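Local structure of putative TOXIN related protein (Parabacteroides distasonis ATCC 8503, 3K0Y) at residues A[12-18]-A[52-58]; A[25-29]-A[76-81]; A[84-89]-A[168-173]; A[135-139]-A[150-154]. The protein is of unknown function but pairs a NigD-like N-terminal OB domain with a C-terminal beta-sandwich domain. All coordinates share one frame; numbering follows the deposited sequence.

Contact 1: residues A[12-18]-A[52-58]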
loop_
_atom_site.group_PDB
_atom_site.type_symbol
_atom_site.label_atom_id
_atom_site.label_comp_id
_atom_site.label_asym_id
_atom_site.label_seq_id
_atom_site.Cartn_x
_atom_site.Cartn_y
_atom_site.Cartn_z
ATOM N N TRP A 12 4.295 20.217 -1.925
ATOM C CA TRP A 12 4.464 18.965 -1.194
ATOM C C TRP A 12 4.125 17.759 -2.091
ATOM O O TRP A 12 3.234 17.825 -2.941
ATOM C CB TRP A 12 3.550 18.951 0.023
ATOM C CG TRP A 12 3.810 20.041 1.010
ATOM C CD1 TRP A 12 3.013 21.119 1.266
ATOM C CD2 TRP A 12 4.944 20.167 1.881
ATOM N NE1 TRP A 12 3.574 21.904 2.232
ATOM C CE2 TRP A 12 4.765 21.351 2.627
ATOM C CE3 TRP A 12 6.100 19.403 2.089
ATOM C CZ2 TRP A 12 5.701 21.795 3.577
ATOM C CZ3 TRP A 12 7.029 19.838 3.036
ATOM C CH2 TRP A 12 6.821 21.026 3.767
ATOM N N ILE A 13 4.841 16.657 -1.901
ATOM C CA ILE A 13 4.490 15.409 -2.545
ATOM C C ILE A 13 4.321 14.381 -1.463
ATOM O O ILE A 13 5.177 14.240 -0.618
ATOM C CB ILE A 13 5.517 14.964 -3.587
ATOM C CG1 ILE A 13 5.866 16.154 -4.511
ATOM C CG2 ILE A 13 4.916 13.818 -4.434
ATOM C CD1 ILE A 13 6.640 15.798 -5.801
ATOM N N ALA A 14 3.178 13.697 -1.464
ATOM C CA ALA A 14 2.874 12.698 -0.439
ATOM C C ALA A 14 1.866 11.633 -0.925
ATOM O O ALA A 14 1.092 11.874 -1.869
ATOM C CB ALA A 14 2.350 13.404 0.824
ATOM N N VAL A 15 1.896 10.462 -0.278
ATOM C CA VAL A 15 0.904 9.435 -0.477
ATOM C C VAL A 15 -0.289 9.821 0.427
ATOM O O VAL A 15 -0.080 10.205 1.588
ATOM C CB VAL A 15 1.486 8.006 -0.220
ATOM C CG1 VAL A 15 0.399 6.889 -0.332
ATOM C CG2 VAL A 15 2.632 7.722 -1.178
ATOM N N ALA A 16 -1.502 9.818 -0.141
ATOM C CA ALA A 16 -2.738 10.156 0.566
ATOM C C ALA A 16 -3.815 9.134 0.265
ATOM O O ALA A 16 -3.846 8.556 -0.832
ATOM C CB ALA A 16 -3.267 11.518 0.119
ATOM N N THR A 17 -4.745 8.998 1.195
ATOM C CA THR A 17 -5.982 8.293 0.932
ATOM C C THR A 17 -7.066 9.258 0.455
ATOM O O THR A 17 -7.294 10.294 1.048
ATOM C CB THR A 17 -6.463 7.520 2.145
ATOM O OG1 THR A 17 -5.371 6.719 2.636
ATOM C CG2 THR A 17 -7.750 6.628 1.776
ATOM N N VAL A 18 -7.703 8.891 -0.652
ATOM C CA VAL A 18 -8.803 9.623 -1.207
ATOM C C VAL A 18 -10.072 9.263 -0.437
ATOM O O VAL A 18 -10.451 8.096 -0.346
ATOM C CB VAL A 18 -9.022 9.278 -2.726
ATOM C CG1 VAL A 18 -10.293 9.989 -3.257
ATOM C CG2 VAL A 18 -7.827 9.675 -3.601
ATOM N N GLN A 52 -8.777 4.164 -1.881
ATOM C CA GLN A 52 -7.840 4.284 -2.986
ATOM C C GLN A 52 -6.764 5.225 -2.495
ATOM O O GLN A 52 -7.089 6.268 -1.924
ATOM C CB GLN A 52 -8.564 4.898 -4.186
ATOM C CG GLN A 52 -7.721 5.275 -5.331
ATOM C CD GLN A 52 -7.123 4.087 -6.039
ATOM O OE1 GLN A 52 -7.831 3.245 -6.533
ATOM N NE2 GLN A 52 -5.806 4.051 -6.130
ATOM N N ARG A 53 -5.503 4.867 -2.684
ATOM C CA ARG A 53 -4.415 5.808 -2.358
ATOM C C ARG A 53 -3.914 6.451 -3.634
ATOM O O ARG A 53 -4.124 5.908 -4.732
ATOM C CB ARG A 53 -3.280 5.090 -1.658
ATOM C CG ARG A 53 -3.707 4.334 -0.430
ATOM C CD ARG A 53 -2.645 4.463 0.688
ATOM N NE ARG A 53 -2.899 5.659 1.475
ATOM C CZ ARG A 53 -2.016 6.208 2.311
ATOM N NH1 ARG A 53 -0.799 5.688 2.447
ATOM N NH2 ARG A 53 -2.364 7.255 3.007
ATOM N N ALA A 54 -3.241 7.577 -3.485
ATOM C CA ALA A 54 -2.728 8.334 -4.616
ATOM C C ALA A 54 -1.457 9.068 -4.204
ATOM O O ALA A 54 -1.270 9.372 -3.036
ATOM C CB ALA A 54 -3.753 9.328 -5.142
ATOM N N LEU A 55 -0.578 9.267 -5.164
ATOM C CA LEU A 55 0.530 10.182 -5.031
ATOM C C LEU A 55 0.015 11.575 -5.433
ATOM O O LEU A 55 -0.433 11.783 -6.573
ATOM C CB LEU A 55 1.689 9.719 -5.931
ATOM C CG LEU A 55 3.038 10.412 -5.719
ATOM C CD1 LEU A 55 3.597 10.153 -4.318
ATOM C CD2 LEU A 55 4.017 9.938 -6.838
ATOM N N VAL A 56 0.055 12.504 -4.491
ATOM C CA VAL A 56 -0.510 13.825 -4.654
ATOM C C VAL A 56 0.544 14.938 -4.566
ATOM O O VAL A 56 1.294 14.999 -3.606
ATOM C CB VAL A 56 -1.598 14.104 -3.594
ATOM C CG1 VAL A 56 -2.229 15.457 -3.842
ATOM C CG2 VAL A 56 -2.693 12.971 -3.594
ATOM N N ASN A 57 0.555 15.819 -5.569
ATOM C CA ASN A 57 1.370 17.024 -5.596
ATOM C C ASN A 57 0.409 18.169 -5.270
ATOM O O ASN A 57 -0.557 18.403 -6.007
ATOM C CB ASN A 57 1.981 17.201 -6.976
ATOM C CG ASN A 57 2.946 18.430 -7.074
ATOM O OD1 ASN A 57 2.810 19.438 -6.365
ATOM N ND2 ASN A 57 3.927 18.314 -7.958
ATOM N N PHE A 58 0.616 18.812 -4.124
ATOM C CA PHE A 58 -0.312 19.814 -3.639
ATOM C C PHE A 58 0.423 21.045 -3.059
ATOM O O PHE A 58 1.592 20.977 -2.653
ATOM C CB PHE A 58 -1.292 19.209 -2.612
ATOM C CG PHE A 58 -0.638 18.715 -1.344
ATOM C CD1 PHE A 58 -0.110 17.430 -1.270
ATOM C CD2 PHE A 58 -0.531 19.541 -0.221
ATOM C CE1 PHE A 58 0.506 16.979 -0.118
ATOM C CE2 PHE A 58 0.081 19.076 0.946
ATOM C CZ PHE A 58 0.594 17.783 0.989
#
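W12 to V18 runs antiparallel to Q52 to F58, the strand directions 148° apart, in a ladder of backbone hydrogen bonds in which W12 faces F58, A14 faces V56 and A16 faces A54 as hydrogen-bonded pairs. This is one wall of the OB barrel. Midway along the face shared by A14, A16, A54 and V56 the side chains are small; A16 CB meets V56 CG2 at 4.0 Å. With F58 CG between its backbone N and carbonyl carbon (chi1 64°), W12 CB lies over one face of the F58 ring, a CH-pi contact 3.6 Å from the centroid; the two rings are tilted to each other. The opposite face mixes aliphatic I13, V15 and L55 with polar T17, R53 and N57. There V15 CG1 lies over one face of the R53 guanidinium, 3.3 Å from R53 NH1. R53 also forms a salt bridge with D31, while D117 bonds the T17 hydroxyl. T17 OG1 is itself gripped by R53 NE at 2.9 Å, with a weak second bond from R53 NH2.

Contact 2: residues A[25-29]-A[76-81]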
loop_
_atom_site.group_PDB
_atom_site.type_symbol
_atom_site.label_atom_id
_atom_site.label_comp_id
_atom_site.label_asym_id
_atom_site.label_seq_id
_atom_site.Cartn_x
_atom_site.Cartn_y
_atom_site.Cartn_z
ATOM N N VAL A 25 -16.613 14.992 -5.515
ATOM C CA VAL A 25 -16.029 15.659 -4.329
ATOM C C VAL A 25 -15.340 14.667 -3.386
ATOM O O VAL A 25 -15.843 13.583 -3.111
ATOM C CB VAL A 25 -17.087 16.478 -3.500
ATOM C CG1 VAL A 25 -16.448 17.114 -2.271
ATOM C CG2 VAL A 25 -17.747 17.557 -4.354
ATOM N N TYR A 26 -14.192 15.082 -2.858
ATOM C CA TYR A 26 -13.369 14.212 -2.015
ATOM C C TYR A 26 -12.429 15.034 -1.172
ATOM O O TYR A 26 -12.068 16.145 -1.544
ATOM C CB TYR A 26 -12.558 13.242 -2.899
ATOM C CG TYR A 26 -11.494 13.908 -3.759
ATOM C CD1 TYR A 26 -11.808 14.514 -4.983
ATOM C CD2 TYR A 26 -10.172 13.950 -3.333
ATOM C CE1 TYR A 26 -10.822 15.135 -5.768
ATOM C CE2 TYR A 26 -9.174 14.561 -4.102
ATOM C CZ TYR A 26 -9.505 15.143 -5.316
ATOM O OH TYR A 26 -8.499 15.732 -6.041
ATOM N N TYR A 27 -12.018 14.489 -0.036
ATOM C CA TYR A 27 -10.856 15.052 0.667
ATOM C C TYR A 27 -9.740 14.010 0.746
ATOM O O TYR A 27 -9.926 12.877 0.350
ATOM C CB TYR A 27 -11.232 15.644 2.021
ATOM C CG TYR A 27 -11.605 14.672 3.099
ATOM C CD1 TYR A 27 -10.646 14.135 3.930
ATOM C CD2 TYR A 27 -12.922 14.337 3.322
ATOM C CE1 TYR A 27 -10.981 13.280 4.928
ATOM C CE2 TYR A 27 -13.274 13.483 4.327
ATOM C CZ TYR A 27 -12.306 12.961 5.126
ATOM O OH TYR A 27 -12.651 12.097 6.123
ATOM N N LEU A 28 -8.573 14.423 1.195
ATOM C CA LEU A 28 -7.397 13.556 1.227
ATOM C C LEU A 28 -6.953 13.375 2.645
ATOM O O LEU A 28 -6.866 14.366 3.385
ATOM C CB LEU A 28 -6.258 14.174 0.428
ATOM C CG LEU A 28 -6.551 14.319 -1.057
ATOM C CD1 LEU A 28 -5.591 15.317 -1.641
ATOM C CD2 LEU A 28 -6.446 12.978 -1.763
ATOM N N ARG A 29 -6.652 12.132 3.021
ATOM C CA ARG A 29 -6.153 11.805 4.369
ATOM C C ARG A 29 -4.667 11.400 4.318
ATOM O O ARG A 29 -4.305 10.456 3.644
ATOM C CB ARG A 29 -7.007 10.692 5.000
ATOM C CG ARG A 29 -6.715 10.524 6.499
ATOM C CD ARG A 29 -7.779 9.771 7.245
ATOM N NE ARG A 29 -7.940 8.431 6.691
ATOM C CZ ARG A 29 -9.039 7.964 6.095
ATOM N NH1 ARG A 29 -10.126 8.693 6.005
ATOM N NH2 ARG A 29 -9.042 6.741 5.598
ATOM N N ILE A 76 -6.221 23.012 0.232
ATOM C CA ILE A 76 -5.130 22.839 -0.739
ATOM C C ILE A 76 -5.537 23.066 -2.175
ATOM O O ILE A 76 -6.721 23.114 -2.498
ATOM C CB ILE A 76 -4.445 21.438 -0.611
ATOM C CG1 ILE A 76 -5.357 20.303 -1.120
ATOM C CG2 ILE A 76 -3.976 21.211 0.835
ATOM C CD1 ILE A 76 -4.666 18.904 -1.252
ATOM N N LYS A 77 -4.529 23.273 -3.017
ATOM C CA LYS A 77 -4.665 23.080 -4.451
ATOM C C LYS A 77 -4.007 21.743 -4.816
ATOM O O LYS A 77 -2.816 21.524 -4.548
ATOM C CB LYS A 77 -3.986 24.180 -5.229
ATOM C CG LYS A 77 -4.047 23.990 -6.744
ATOM C CD LYS A 77 -3.452 25.190 -7.451
ATOM C CE LYS A 77 -3.161 24.884 -8.901
ATOM N NZ LYS A 77 -4.388 24.806 -9.718
ATOM N N VAL A 78 -4.794 20.850 -5.396
ATOM C CA VAL A 78 -4.275 19.642 -5.994
ATOM C C VAL A 78 -3.608 20.040 -7.303
ATOM O O VAL A 78 -4.264 20.483 -8.215
ATOM C CB VAL A 78 -5.428 18.622 -6.250
ATOM C CG1 VAL A 78 -4.938 17.410 -7.063
ATOM C CG2 VAL A 78 -6.038 18.181 -4.901
ATOM N N ASN A 79 -2.292 19.930 -7.376
ATOM C CA ASN A 79 -1.584 20.206 -8.621
ATOM C C ASN A 79 -1.607 18.998 -9.530
ATOM O O ASN A 79 -1.784 19.134 -10.744
ATOM C CB ASN A 79 -0.151 20.619 -8.354
ATOM C CG ASN A 79 -0.056 21.843 -7.415
ATOM O OD1 ASN A 79 -0.766 22.836 -7.593
ATOM N ND2 ASN A 79 0.793 21.744 -6.401
ATOM N N ALA A 80 -1.404 17.820 -8.945
ATOM C CA ALA A 80 -1.504 16.568 -9.689
ATOM C C ALA A 80 -1.878 15.441 -8.727
ATOM O O ALA A 80 -1.677 15.536 -7.541
ATOM C CB ALA A 80 -0.178 16.250 -10.440
ATOM N N ILE A 81 -2.458 14.383 -9.250
ATOM C CA ILE A 81 -2.864 13.267 -8.415
ATOM C C ILE A 81 -2.780 12.021 -9.298
ATOM O O ILE A 81 -3.423 11.942 -10.364
ATOM C CB ILE A 81 -4.269 13.512 -7.801
ATOM C CG1 ILE A 81 -4.757 12.287 -7.033
ATOM C CG2 ILE A 81 -5.264 13.913 -8.913
ATOM C CD1 ILE A 81 -5.862 12.602 -6.069
#
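The hydrophobic interior of the OB barrel is where residues 25-29 and 76-81 meet, as two strands from facing walls that cross almost at a right angle (94°) with their axes 10.2 Å apart. No hydrogen bond joins them, and side chains alone bridge the gap. L28 reaches in with both branches: its CD1 touches I76 CD1 at 3.7 Å, the two side chains crossing nearly perpendicularly, and the same methyl lies 4.4 Å from V78 CG2. The other branch, L28 CD2, comes near I81 CD1. Y26 and V78 approach from opposite directions. The Y26 ring extends inward far enough for Y26 OH to rest 3.7 Å from V78 CG2, and I81 CD1 lies 4.1 Å from Y26 OH as well. A classic beta bulge explains how V78 and I81 can both point inward although two residues separate them: N79 and A80 together face N57 on the neighbouring strand, which shifts the alternation by one residue. V56 and F58 of strand 52-62 pack on the same cluster from a third wall. Mostly apolar side chains meeting across nearly orthogonal strands of a coiled, closed sheet are characteristic of an OB-fold core.

Contact 3: residues A[84-89]-A[168-173]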
loop_
_atom_site.group_PDB
_atom_site.type_symbol
_atom_site.label_atom_id
_atom_site.label_comp_id
_atom_site.label_asym_id
_atom_site.label_seq_id
_atom_site.Cartn_x
_atom_site.Cartn_y
_atom_site.Cartn_z
ATOM N N ILE A 84 -2.293 5.222 -6.919
ATOM C CA ILE A 84 -1.385 4.153 -6.603
ATOM C C ILE A 84 -2.265 2.890 -6.603
ATOM O O ILE A 84 -3.354 2.886 -6.035
ATOM C CB ILE A 84 -0.722 4.392 -5.234
ATOM C CG1 ILE A 84 0.247 5.563 -5.319
ATOM C CG2 ILE A 84 -0.034 3.114 -4.723
ATOM C CD1 ILE A 84 0.729 6.102 -3.947
ATOM N N LEU A 85 -1.809 1.831 -7.254
ATOM C CA LEU A 85 -2.529 0.564 -7.189
ATOM C C LEU A 85 -2.839 0.201 -5.704
ATOM O O LEU A 85 -1.924 0.042 -4.897
ATOM C CB LEU A 85 -1.713 -0.553 -7.844
ATOM C CG LEU A 85 -2.307 -1.938 -7.732
ATOM C CD1 LEU A 85 -3.711 -2.013 -8.611
ATOM C CD2 LEU A 85 -1.348 -3.004 -8.177
ATOM N N THR A 86 -4.124 0.091 -5.372
ATOM C CA THR A 86 -4.601 -0.164 -4.016
ATOM C C THR A 86 -5.471 -1.418 -3.974
ATOM O O THR A 86 -6.473 -1.476 -4.646
ATOM C CB THR A 86 -5.347 1.078 -3.480
ATOM O OG1 THR A 86 -4.437 2.208 -3.572
ATOM C CG2 THR A 86 -5.763 0.859 -2.005
ATOM N N LYS A 87 -5.070 -2.416 -3.188
ATOM C CA LYS A 87 -5.696 -3.695 -3.181
ATOM C C LYS A 87 -5.915 -4.185 -1.756
ATOM O O LYS A 87 -5.242 -3.734 -0.823
ATOM C CB LYS A 87 -4.829 -4.692 -3.926
ATOM C CG LYS A 87 -4.713 -4.370 -5.410
ATOM C CD LYS A 87 -3.709 -5.305 -6.125
ATOM C CE LYS A 87 -4.283 -6.592 -6.385
ATOM N NZ LYS A 87 -3.408 -7.390 -7.239
ATOM N N SER A 88 -6.781 -5.170 -1.590
ATOM C CA SER A 88 -6.849 -5.786 -0.310
ATOM C C SER A 88 -5.981 -7.031 -0.343
ATOM O O SER A 88 -5.391 -7.368 -1.399
ATOM C CB SER A 88 -8.283 -5.978 0.131
ATOM O OG SER A 88 -8.881 -6.772 -0.778
ATOM N N ILE A 89 -5.743 -7.582 0.843
ATOM C CA ILE A 89 -4.989 -8.830 0.999
ATOM C C ILE A 89 -5.681 -9.931 0.128
ATOM O O ILE A 89 -6.896 -10.088 0.192
ATOM C CB ILE A 89 -4.895 -9.230 2.492
ATOM C CG1 ILE A 89 -3.914 -8.318 3.265
ATOM C CG2 ILE A 89 -4.424 -10.716 2.662
ATOM C CD1 ILE A 89 -4.014 -8.386 4.789
ATOM N N ARG A 168 4.700 1.491 -7.231
ATOM C CA ARG A 168 4.078 1.744 -5.968
ATOM C C ARG A 168 2.790 0.935 -5.804
ATOM O O ARG A 168 2.049 0.679 -6.756
ATOM C CB ARG A 168 3.776 3.207 -5.822
ATOM C CG ARG A 168 4.981 4.102 -5.680
ATOM C CD ARG A 168 4.501 5.523 -5.536
ATOM N NE ARG A 168 5.566 6.461 -5.235
ATOM C CZ ARG A 168 6.089 6.690 -4.054
ATOM N NH1 ARG A 168 5.693 6.075 -2.937
ATOM N NH2 ARG A 168 7.042 7.584 -3.988
ATOM N N VAL A 169 2.539 0.507 -4.589
ATOM C CA VAL A 169 1.317 -0.199 -4.248
ATOM C C VAL A 169 0.944 0.127 -2.793
ATOM O O VAL A 169 1.808 0.461 -1.950
ATOM C CB VAL A 169 1.511 -1.735 -4.492
ATOM C CG1 VAL A 169 2.626 -2.320 -3.526
ATOM C CG2 VAL A 169 0.199 -2.484 -4.371
ATOM N N ALA A 170 -0.329 -0.021 -2.476
ATOM C CA ALA A 170 -0.858 0.078 -1.123
ATOM C C ALA A 170 -1.820 -1.064 -0.900
ATOM O O ALA A 170 -2.642 -1.351 -1.783
ATOM C CB ALA A 170 -1.583 1.409 -0.946
ATOM N N PHE A 171 -1.667 -1.750 0.241
ATOM C CA PHE A 171 -2.552 -2.857 0.632
ATOM C C PHE A 171 -3.368 -2.496 1.887
ATOM O O PHE A 171 -2.825 -2.081 2.919
ATOM C CB PHE A 171 -1.738 -4.135 0.891
ATOM C CG PHE A 171 -1.003 -4.641 -0.325
ATOM C CD1 PHE A 171 -1.679 -5.308 -1.344
ATOM C CD2 PHE A 171 0.375 -4.511 -0.438
ATOM C CE1 PHE A 171 -1.001 -5.793 -2.443
ATOM C CE2 PHE A 171 1.054 -5.040 -1.550
ATOM C CZ PHE A 171 0.391 -5.649 -2.537
ATOM N N ASN A 172 -4.683 -2.637 1.782
ATOM C CA ASN A 172 -5.572 -2.318 2.872
ATOM C C ASN A 172 -5.402 -3.412 3.917
ATOM O O ASN A 172 -5.588 -4.596 3.628
ATOM C CB ASN A 172 -7.010 -2.227 2.336
ATOM C CG ASN A 172 -7.985 -1.645 3.321
ATOM O OD1 ASN A 172 -7.884 -1.889 4.519
ATOM N ND2 ASN A 172 -9.006 -0.954 2.817
ATOM N N LEU A 173 -5.034 -3.026 5.133
ATOM C CA LEU A 173 -4.811 -4.008 6.211
ATOM C C LEU A 173 -6.008 -4.236 7.104
ATOM O O LEU A 173 -5.899 -4.898 8.133
ATOM C CB LEU A 173 -3.631 -3.589 7.092
ATOM C CG LEU A 173 -2.314 -3.461 6.344
ATOM C CD1 LEU A 173 -1.180 -2.978 7.261
ATOM C CD2 LEU A 173 -1.962 -4.762 5.693
HETATM O O HOH W 1 0.667 2.108 -8.653
HETATM O O HOH W 2 -7.254 -6.592 3.355
#
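Three backbone hydrogen bonds tie L85 and K87 to A170 and N172. A170 N donates to L85 O at 2.9 Å. K87 N then donates to A170 O, and N172 N to K87 O at 2.9 Å, completing the zigzag of a parallel strand pair. The two strand directions differ by 24°. Beyond both ends of this short ladder the strands spread, and a water bridges the backbones at each end. One takes a hydrogen from L85 N and gives one to R168 O; the other links I89 N and N172 O in the same way. T86 OG1 turns back along its own strand to donate to I84 O at 2.8 Å, approaching from above the carbonyl plane, and in turn accepts a hydrogen bond from R53 N of the next strand.

Outside the ladder, I84 CG2 rests on the neighbouring main chain, 3.6 Å from V169 CA. L85 and V169 lie side by side, with L85 CD2 and V169 CG2 4.1 Å apart. V169 CG2 also sits over one face of the F171 ring, whose CD1 touches K87 CB. K87 NZ leaves the sheet to bond I136 O and N137 OD1.

Strand 52-62 flanks 84-89 on its far edge and strand 119-128 flanks 168-173, while strand 135-139 of the second sheet packs against V169, F171 and I89.

Contact 4: residues A[135-139]-A[150-154]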
loop_
_atom_site.group_PDB
_atom_site.type_symbol
_atom_site.label_atom_id
_atom_site.label_comp_id
_atom_site.label_asym_id
_atom_site.label_seq_id
_atom_site.Cartn_x
_atom_site.Cartn_y
_atom_site.Cartn_z
ATOM N N PHE A 135 1.570 -8.970 -11.758
ATOM C CA PHE A 135 0.541 -9.177 -10.734
ATOM C C PHE A 135 1.202 -8.967 -9.377
ATOM O O PHE A 135 2.159 -9.648 -9.079
ATOM C CB PHE A 135 0.072 -10.618 -10.851
ATOM C CG PHE A 135 -1.229 -10.952 -10.168
ATOM C CD1 PHE A 135 -2.251 -10.023 -10.022
ATOM C CD2 PHE A 135 -1.467 -12.273 -9.816
ATOM C CE1 PHE A 135 -3.483 -10.369 -9.480
ATOM C CE2 PHE A 135 -2.694 -12.662 -9.255
ATOM C CZ PHE A 135 -3.723 -11.690 -9.100
ATOM N N ILE A 136 0.643 -8.073 -8.565
ATOM C CA ILE A 136 1.240 -7.569 -7.319
ATOM C C ILE A 136 0.252 -7.902 -6.211
ATOM O O ILE A 136 -0.909 -7.495 -6.276
ATOM C CB ILE A 136 1.404 -6.008 -7.344
ATOM C CG1 ILE A 136 2.146 -5.529 -8.584
ATOM C CG2 ILE A 136 2.171 -5.496 -6.168
ATOM C CD1 ILE A 136 3.590 -6.120 -8.670
ATOM N N ASN A 137 0.695 -8.642 -5.201
ATOM C CA ASN A 137 -0.212 -9.025 -4.116
ATOM C C ASN A 137 0.438 -9.122 -2.738
ATOM O O ASN A 137 1.640 -9.259 -2.603
ATOM C CB ASN A 137 -0.832 -10.390 -4.410
ATOM C CG ASN A 137 -1.857 -10.335 -5.501
ATOM O OD1 ASN A 137 -2.977 -9.894 -5.281
ATOM N ND2 ASN A 137 -1.466 -10.754 -6.696
ATOM N N LEU A 138 -0.406 -9.116 -1.735
ATOM C CA LEU A 138 0.003 -9.348 -0.354
ATOM C C LEU A 138 -0.902 -10.469 0.160
ATOM O O LEU A 138 -2.128 -10.345 0.067
ATOM C CB LEU A 138 -0.231 -8.095 0.461
ATOM C CG LEU A 138 0.343 -8.109 1.877
ATOM C CD1 LEU A 138 1.852 -8.018 1.813
ATOM C CD2 LEU A 138 -0.270 -6.946 2.685
ATOM N N ILE A 139 -0.302 -11.542 0.660
ATOM C CA ILE A 139 -1.050 -12.698 1.148
ATOM C C ILE A 139 -0.633 -13.147 2.520
ATOM O O ILE A 139 0.459 -12.812 3.012
ATOM C CB ILE A 139 -0.931 -13.879 0.228
ATOM C CG1 ILE A 139 0.482 -14.483 0.260
ATOM C CG2 ILE A 139 -1.356 -13.463 -1.200
ATOM C CD1 ILE A 139 0.600 -15.768 -0.596
ATOM N N LEU A 150 2.958 -11.747 6.670
ATOM C CA LEU A 150 2.482 -11.572 5.304
ATOM C C LEU A 150 3.588 -11.805 4.298
ATOM O O LEU A 150 4.773 -11.765 4.648
ATOM C CB LEU A 150 1.892 -10.197 5.139
ATOM C CG LEU A 150 0.831 -9.770 6.148
ATOM C CD1 LEU A 150 0.692 -8.217 6.135
ATOM C CD2 LEU A 150 -0.494 -10.387 5.807
ATOM N N GLU A 151 3.197 -12.080 3.047
ATOM C CA GLU A 151 4.148 -12.204 1.960
ATOM C C GLU A 151 3.764 -11.245 0.831
ATOM O O GLU A 151 2.622 -11.236 0.372
ATOM C CB GLU A 151 4.158 -13.610 1.383
ATOM C CG GLU A 151 4.568 -14.663 2.284
ATOM C CD GLU A 151 4.489 -16.086 1.658
ATOM O OE1 GLU A 151 3.894 -16.287 0.574
ATOM O OE2 GLU A 151 5.045 -16.996 2.284
ATOM N N PHE A 152 4.717 -10.444 0.398
ATOM C CA PHE A 152 4.557 -9.587 -0.723
ATOM C C PHE A 152 4.988 -10.393 -1.919
ATOM O O PHE A 152 6.098 -10.860 -1.994
ATOM C CB PHE A 152 5.414 -8.327 -0.588
ATOM C CG PHE A 152 5.402 -7.457 -1.811
ATOM C CD1 PHE A 152 4.222 -6.878 -2.242
ATOM C CD2 PHE A 152 6.542 -7.243 -2.534
ATOM C CE1 PHE A 152 4.197 -6.087 -3.376
ATOM C CE2 PHE A 152 6.545 -6.437 -3.658
ATOM C CZ PHE A 152 5.365 -5.841 -4.086
ATOM N N ARG A 153 4.092 -10.531 -2.874
ATOM C CA ARG A 153 4.283 -11.400 -4.010
ATOM C C ARG A 153 4.251 -10.611 -5.330
ATOM O O ARG A 153 3.492 -9.624 -5.472
ATOM C CB ARG A 153 3.164 -12.428 -3.966
ATOM C CG ARG A 153 3.235 -13.327 -2.762
ATOM C CD ARG A 153 4.086 -14.444 -3.154
ATOM N NE ARG A 153 4.053 -15.562 -2.244
ATOM C CZ ARG A 153 4.518 -16.754 -2.572
ATOM N NH1 ARG A 153 5.019 -16.958 -3.771
ATOM N NH2 ARG A 153 4.511 -17.719 -1.688
ATOM N N HIS A 154 5.115 -11.032 -6.266
ATOM C CA HIS A 154 5.276 -10.406 -7.567
ATOM C C HIS A 154 5.385 -11.486 -8.619
ATOM O O HIS A 154 6.262 -12.383 -8.515
ATOM C CB HIS A 154 6.496 -9.496 -7.546
ATOM C CG HIS A 154 6.962 -9.005 -8.890
ATOM N ND1 HIS A 154 8.206 -9.315 -9.380
ATOM C CD2 HIS A 154 6.409 -8.154 -9.787
ATOM C CE1 HIS A 154 8.382 -8.725 -10.551
ATOM N NE2 HIS A 154 7.299 -8.020 -10.830
#
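I139 and E151, like N137 and R153, form hydrogen-bonded pairs of an antiparallel hairpin, with four backbone bonds between strands running 171° apart. One of them joins R153 N to N137 O at 2.8 Å. I139 holds CG1 between its backbone N and carbonyl carbon (chi1 70°), which brings CD1 alongside the side chains of E151 and R153: I139 CD1 lies 3.5 Å from E151 OE1 and close to R153 NE. E151 stays extended beyond CG, while R153 bends back beside it. The result is a side-on salt bridge in which R153 NE and R153 NH2, the latter at 2.7 Å, both hold the single oxygen E151 OE1 from the same face of the carboxylate. R153 NH1 has D98 as a further partner.

On the opposite face, I136 divides its branches: CG2 meets F152 CE1 at 3.5 Å, and CD1, turned by a chi2 of -61°, reaches the edge of the imidazole, 3.7 Å from H154 CD2. H154 ND1 bonds D104 O. L138 places CD2 3.8 Å from L150 CD1. Along its own strand, N137 ND2 stands over the centre of the F135 ring.

Strand 184-192 continues the sheet beyond 150-154. Helix 97-101 packs on the face of N137, I139 and R153, and strand 119-128 lies against the face of I136, L138 and F152.

How the contacts relate
Strand 74-88 threads through the set. It supplies one wall to the interior packing of contact 2 and then pairs in contact 3, while hydrogen-bonding along the way to strand 52-62 of contact 1. Contacts 1 and 2 thus describe one barrel, first within its wall and then across its packed interior, joined by T17 O with R29 N and N57 O with N79 N. Contacts 2 and 4 are buried; contacts 1 and 3 are partly buried, and water enters contact 3. Contact 2 has no hydrogen bond and is almost wholly apolar, contact 1 combines a backbone ladder with an R53–T17 cluster, and contact 4 encloses a salt bridge. Nested within the loop closed by contact 3, contact 4 receives K87 NZ from it.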